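AP endonuclease, family protein 2 (Mycobacterium smegmatis, PDB 5TNV) binds a magnesium ion within a xylose isomerase-like TIM barrel and may act as an endonuclease. Local coordinates at residues Gln283-Ala288 against Glu315-Val320; Gly225-Leu230 against Ser238-Lys243. All coordinates share one frame; numbering follows the deposited sequence.

In the fold
Both contacts are buried and join helices of the TIM barrel, and no direct hydrogen bond crosses either. Interaction 1 (283-288 with 315-320) packs branched aliphatic side chains between helices 281-290 and 306-325 of the outer layer, close to a second subunit. Interaction 2 (225-230 with 238-243) lies nearer the magnesium site, where a methionine, a leucine and a valine meet, while a tyrosine hydroxyl farther along the contact is held by hydrogen bonds. The two share no helix, yet they touch: Ile284 CG2 lies 3.6 Å from Tyr241 CG, and Leu287 also packs on Ala242. Helix 281-290 thus packs against helix 306-325 through Ile285 and against helix 237-244 through Ile284 and Leu287.

Interaction 1 (Gln283-Ala288 against Glu315-Val320)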
loop_
_atom_site.group_PDB
_atom_site.type_symbol
_atom_site.label_atom_id
_atom_site.label_comp_id
_atom_site.label_asym_id
_atom_site.label_seq_id
_atom_site.Cartn_x
_atom_site.Cartn_y
_atom_site.Cartn_z
ATOM N N GLN A 283 -8.932 6.249 14.226
ATOM C CA GLN A 283 -10.203 6.335 14.926
ATOM C C GLN A 283 -10.332 5.216 15.947
ATOM O O GLN A 283 -10.800 5.440 17.073
ATOM C CB GLN A 283 -11.347 6.290 13.945
ATOM C CG GLN A 283 -11.541 7.495 13.083
ATOM C CD GLN A 283 -12.632 7.312 12.014
ATOM O OE1 GLN A 283 -13.185 6.192 11.825
ATOM N NE2 GLN A 283 -12.944 8.364 11.315
ATOM N N ILE A 284 -9.970 3.994 15.584
ATOM C CA ILE A 284 -10.221 2.846 16.471
ATOM C C ILE A 284 -9.263 2.838 17.672
ATOM O O ILE A 284 -9.717 2.518 18.784
ATOM C CB ILE A 284 -10.239 1.536 15.654
ATOM C CG1 ILE A 284 -11.415 1.516 14.677
ATOM C CG2 ILE A 284 -10.185 0.325 16.560
ATOM C CD1 ILE A 284 -12.758 1.658 15.264
ATOM N N ILE A 285 -8.000 3.170 17.504
ATOM C CA ILE A 285 -7.121 3.276 18.673
ATOM C C ILE A 285 -7.621 4.373 19.585
ATOM O O ILE A 285 -7.655 4.210 20.804
ATOM C CB ILE A 285 -5.656 3.472 18.266
ATOM C CG1 ILE A 285 -5.094 2.215 17.604
ATOM C CG2 ILE A 285 -4.795 3.895 19.448
ATOM C CD1 ILE A 285 -3.800 2.453 16.854
ATOM N N ARG A 286 -8.039 5.540 19.034
ATOM C CA ARG A 286 -8.545 6.582 19.910
ATOM C C ARG A 286 -9.797 6.136 20.629
ATOM O O ARG A 286 -9.969 6.448 21.829
ATOM C CB ARG A 286 -8.817 7.871 19.120
ATOM C CG ARG A 286 -7.565 8.719 18.927
ATOM C CD ARG A 286 -7.809 9.819 17.914
ATOM N NE ARG A 286 -6.742 10.806 18.042
ATOM C CZ ARG A 286 -6.697 11.879 18.798
ATOM N NH1 ARG A 286 -5.598 12.635 18.770
ATOM N NH2 ARG A 286 -7.675 12.256 19.580
ATOM N N LEU A 287 -10.694 5.406 19.974
ATOM C CA LEU A 287 -11.873 4.854 20.589
ATOM C C LEU A 287 -11.485 3.928 21.737
ATOM O O LEU A 287 -12.057 3.983 22.829
ATOM C CB LEU A 287 -12.729 4.089 19.562
ATOM C CG LEU A 287 -13.979 3.428 20.133
ATOM C CD1 LEU A 287 -14.925 4.464 20.711
ATOM C CD2 LEU A 287 -14.612 2.562 19.033
ATOM N N ALA A 288 -10.519 3.039 21.482
ATOM C CA ALA A 288 -10.061 2.138 22.528
ATOM C C ALA A 288 -9.651 2.911 23.769
ATOM O O ALA A 288 -10.031 2.592 24.876
ATOM C CB ALA A 288 -8.909 1.276 21.984
ATOM N N GLU A 315 5.628 2.137 14.377
ATOM C CA GLU A 315 5.823 3.581 14.282
ATOM C C GLU A 315 4.483 4.298 14.156
ATOM O O GLU A 315 4.293 5.381 14.713
ATOM C CB GLU A 315 6.756 3.927 13.137
ATOM C CG GLU A 315 8.179 3.522 13.408
ATOM C CD GLU A 315 9.151 3.846 12.311
ATOM O OE1 GLU A 315 8.722 4.368 11.293
ATOM O OE2 GLU A 315 10.365 3.538 12.485
ATOM N N TYR A 316 3.563 3.714 13.392
ATOM C CA TYR A 316 2.221 4.252 13.218
ATOM C C TYR A 316 1.489 4.364 14.541
ATOM O O TYR A 316 0.924 5.414 14.861
ATOM C CB TYR A 316 1.484 3.349 12.224
ATOM C CG TYR A 316 0.021 3.706 12.076
ATOM C CD1 TYR A 316 -0.348 4.668 11.147
ATOM C CD2 TYR A 316 -0.985 3.121 12.813
ATOM C CE1 TYR A 316 -1.653 5.049 10.968
ATOM C CE2 TYR A 316 -2.298 3.464 12.612
ATOM C CZ TYR A 316 -2.636 4.435 11.683
ATOM O OH TYR A 316 -3.962 4.757 11.495
ATOM N N ILE A 317 1.456 3.271 15.294
ATOM C CA ILE A 317 0.771 3.256 16.585
ATOM C C ILE A 317 1.384 4.308 17.505
ATOM O O ILE A 317 0.667 5.033 18.203
ATOM C CB ILE A 317 0.797 1.846 17.218
ATOM C CG1 ILE A 317 0.034 0.834 16.369
ATOM C CG2 ILE A 317 0.296 1.868 18.650
ATOM C CD1 ILE A 317 0.312 -0.597 16.719
ATOM N N LEU A 318 2.711 4.403 17.539
ATOM C CA LEU A 318 3.361 5.369 18.407
ATOM C C LEU A 318 2.901 6.784 18.040
ATOM O O LEU A 318 2.655 7.573 18.962
ATOM C CB LEU A 318 4.867 5.149 18.310
ATOM C CG LEU A 318 5.737 6.157 19.059
ATOM C CD1 LEU A 318 5.474 6.059 20.550
ATOM C CD2 LEU A 318 7.197 5.952 18.681
ATOM N N GLN A 319 2.767 7.138 16.782
ATOM C CA GLN A 319 2.301 8.492 16.434
ATOM C C GLN A 319 0.869 8.659 16.894
ATOM O O GLN A 319 0.510 9.765 17.383
ATOM C CB GLN A 319 2.497 8.760 14.944
ATOM C CG GLN A 319 2.219 10.212 14.564
ATOM C CD GLN A 319 0.763 10.643 14.404
ATOM O OE1 GLN A 319 -0.110 9.852 14.024
ATOM N NE2 GLN A 319 0.481 11.882 14.732
ATOM N N VAL A 320 -0.013 7.722 16.647
ATOM C CA VAL A 320 -1.409 7.844 17.019
ATOM C C VAL A 320 -1.507 8.058 18.541
ATOM O O VAL A 320 -2.234 8.941 19.006
ATOM C CB VAL A 320 -2.227 6.619 16.552
ATOM C CG1 VAL A 320 -3.640 6.630 17.132
ATOM C CG2 VAL A 320 -2.307 6.559 15.024
HETATM O O HOH W 1 -4.285 10.180 17.338
#
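Ile317 and Val320, one turn apart, receive Ile285 where helices 281-290 and 306-325 pack in the outer layer of the TIM barrel, before and after strand 297-299. Tyr316 precedes them; its ring takes Val320 CG2 over one face, 3.9 Å above the plane and toward the rim, while its hydroxyl leaves the contact to hydrogen-bond Asp305 of the second subunit. Ile317 meets Ile285 through a single branch, CG1, which lies 4.2 Å from Ile285 CD1; the two side chains cross at about a right angle. Both isoleucines also touch Ile253 of strand 251-261, so the pair forms part of the packing between the helices and the barrel wall. Gln319 OE1 accepts a hydrogen bond from Arg282 NH1. Val320 brings the closer fit. Its CG1 is anti to the backbone N (chi1 171°) and meets the branching point of Ile285, 3.9 Å from Ile285 CB. The backbones come nearest at this same pair, with 7.5 Å between Ile285 CA and Val320 CA. Arg286 was modelled in two conformers; in the one described here, its NE donates to a water that in turn donates to Val320 O over 2.9 Å, so this bridge is doubtful. The shortest carbon contact runs from Ile285 CG2 to Val320 CG1, at 3.8 Å.

Interaction 2 (Gly225-Leu230 against Ser238-Lys243); sequences GNLVRL and SEMYAK
Tyr241 OH, 4.4 Å from Gly225 N at the start of helix 225-228, is gripped by two hydrogen bonds, one with Pro222 O and one with Tyr281 OH. They fix the far end of a ring that has reached across from helix 237-244, and they satisfy a buried hydroxyl; Pro222 directly precedes the magnesium ligand Asp223. The rest of the contact is apolar and centres on Met240. Its CG stands opposite the carbonyl carbon (chi1 -62°), which sends the chain toward helix 225-228. A bend at chi3 (-74°) then turns the methyl group aside, so that sulfur and methyl have different neighbours: Met240 SD lies 4.3 Å from Leu227 CD1, whereas Met240 CE lies 4.1 Å from CG2, the branch with which Val228 meets it. The backbones stay well apart, with 9.9 Å between Leu227 CA and Met240 CA, and Leu227, Val228 and Met240 bridge the interval with their side chains. Met240 also touches Leu224 and Pro203, the latter on helix 203-213. Helices 225-228 and 237-244 belong to the connection that leads from strand 218-221 to strand 251-261; Asp223 follows the first strand, His252 lies on the second, and with Glu193 at the end of strand 189-193 they bind the magnesium ion.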
loop_
_atom_site.group_PDB
_atom_site.type_symbol
_atom_site.label_atom_id
_atom_site.label_comp_id
_atom_site.label_asym_id
_atom_site.label_seq_id
_atom_site.Cartn_x
_atom_site.Cartn_y
_atom_site.Cartn_z
ATOM N N GLY A 225 -8.627 -7.952 12.403
ATOM C CA GLY A 225 -8.081 -8.234 11.087
ATOM C C GLY A 225 -8.367 -9.686 10.658
ATOM O O GLY A 225 -8.547 -9.927 9.464
ATOM N N ASN A 226 -8.405 -10.610 11.603
ATOM C CA ASN A 226 -8.719 -11.984 11.283
ATOM C C ASN A 226 -10.081 -12.111 10.559
ATOM O O ASN A 226 -10.259 -12.994 9.731
ATOM C CB ASN A 226 -8.748 -12.860 12.522
ATOM C CG ASN A 226 -7.395 -13.066 13.154
ATOM O OD1 ASN A 226 -6.354 -12.943 12.462
ATOM N ND2 ASN A 226 -7.365 -13.401 14.424
ATOM N N LEU A 227 -11.023 -11.261 10.921
ATOM C CA LEU A 227 -12.357 -11.238 10.345
ATOM C C LEU A 227 -12.454 -10.387 9.122
ATOM O O LEU A 227 -13.140 -10.758 8.128
ATOM C CB LEU A 227 -13.395 -10.819 11.388
ATOM C CG LEU A 227 -13.428 -11.652 12.682
ATOM C CD1 LEU A 227 -14.581 -11.209 13.546
ATOM C CD2 LEU A 227 -13.453 -13.143 12.408
ATOM N N VAL A 228 -11.841 -9.182 9.101
ATOM C CA VAL A 228 -11.946 -8.252 7.984
ATOM C C VAL A 228 -11.414 -8.865 6.695
ATOM O O VAL A 228 -11.891 -8.533 5.596
ATOM C CB VAL A 228 -11.220 -6.946 8.363
ATOM C CG1 VAL A 228 -10.986 -6.027 7.179
ATOM C CG2 VAL A 228 -11.943 -6.232 9.502
ATOM N N ARG A 229 -10.438 -9.772 6.776
ATOM C CA ARG A 229 -9.846 -10.390 5.575
ATOM C C ARG A 229 -10.787 -11.374 4.925
ATOM O O ARG A 229 -10.513 -11.793 3.775
ATOM C CB ARG A 229 -8.551 -11.090 5.968
ATOM C CG ARG A 229 -8.737 -12.356 6.833
ATOM C CD ARG A 229 -7.481 -12.693 7.571
ATOM N NE ARG A 229 -7.654 -13.833 8.462
ATOM C CZ ARG A 229 -6.697 -14.272 9.273
ATOM N NH1 ARG A 229 -5.481 -13.753 9.229
ATOM N NH2 ARG A 229 -6.984 -15.270 10.120
ATOM N N LEU A 230 -11.844 -11.845 5.590
ATOM C CA LEU A 230 -12.586 -12.995 5.123
ATOM C C LEU A 230 -13.532 -12.643 3.976
ATOM O O LEU A 230 -14.157 -11.576 3.932
ATOM C CB LEU A 230 -13.404 -13.583 6.261
ATOM C CG LEU A 230 -12.577 -14.070 7.458
ATOM C CD1 LEU A 230 -13.498 -14.484 8.601
ATOM C CD2 LEU A 230 -11.646 -15.192 7.062
ATOM N N SER A 238 -15.830 -0.466 12.574
ATOM C CA SER A 238 -16.232 0.501 13.594
ATOM C C SER A 238 -17.210 -0.098 14.587
ATOM O O SER A 238 -17.120 0.080 15.788
ATOM C CB SER A 238 -16.847 1.739 12.976
ATOM O OG SER A 238 -18.079 1.596 12.326
ATOM N N GLU A 239 -18.190 -0.791 14.054
ATOM C CA GLU A 239 -19.243 -1.411 14.816
ATOM C C GLU A 239 -18.674 -2.584 15.626
ATOM O O GLU A 239 -18.946 -2.768 16.822
ATOM C CB GLU A 239 -20.387 -1.878 13.942
ATOM C CG GLU A 239 -21.489 -2.671 14.582
ATOM C CD GLU A 239 -22.453 -3.295 13.631
ATOM O OE1 GLU A 239 -22.815 -2.555 12.625
ATOM O OE2 GLU A 239 -22.822 -4.474 13.932
ATOM N N MET A 240 -17.857 -3.410 14.958
ATOM C CA MET A 240 -17.343 -4.596 15.653
ATOM C C MET A 240 -16.428 -4.203 16.793
ATOM O O MET A 240 -16.512 -4.750 17.899
ATOM C CB MET A 240 -16.570 -5.492 14.677
ATOM C CG MET A 240 -17.415 -6.062 13.508
ATOM S SD MET A 240 -16.649 -7.489 12.725
ATOM C CE MET A 240 -15.313 -6.754 11.793
ATOM N N TYR A 241 -15.501 -3.267 16.566
ATOM C CA TYR A 241 -14.582 -2.835 17.602
ATOM C C TYR A 241 -15.310 -2.167 18.757
ATOM O O TYR A 241 -14.961 -2.387 19.906
ATOM C CB TYR A 241 -13.498 -1.929 17.031
ATOM C CG TYR A 241 -12.266 -2.658 16.534
ATOM C CD1 TYR A 241 -11.471 -3.376 17.431
ATOM C CD2 TYR A 241 -11.858 -2.611 15.206
ATOM C CE1 TYR A 241 -10.346 -4.048 17.040
ATOM C CE2 TYR A 241 -10.713 -3.292 14.797
ATOM C CZ TYR A 241 -9.956 -3.993 15.726
ATOM O OH TYR A 241 -8.796 -4.689 15.392
ATOM N N ALA A 242 -16.350 -1.367 18.482
ATOM C CA ALA A 242 -17.093 -0.776 19.575
ATOM C C ALA A 242 -17.698 -1.825 20.517
ATOM O O ALA A 242 -17.794 -1.612 21.729
ATOM C CB ALA A 242 -18.217 0.149 19.017
ATOM N N LYS A 243 -18.087 -2.955 19.986
ATOM C CA LYS A 243 -18.672 -3.984 20.814
ATOM C C LYS A 243 -17.631 -4.637 21.716
ATOM O O LYS A 243 -17.966 -4.976 22.842
ATOM C CB LYS A 243 -19.328 -5.050 19.932
ATOM C CG LYS A 243 -20.661 -4.741 19.356
ATOM C CD LYS A 243 -21.186 -5.949 18.586
ATOM C CE LYS A 243 -22.537 -5.488 18.121
ATOM N NZ LYS A 243 -23.173 -6.628 17.446
#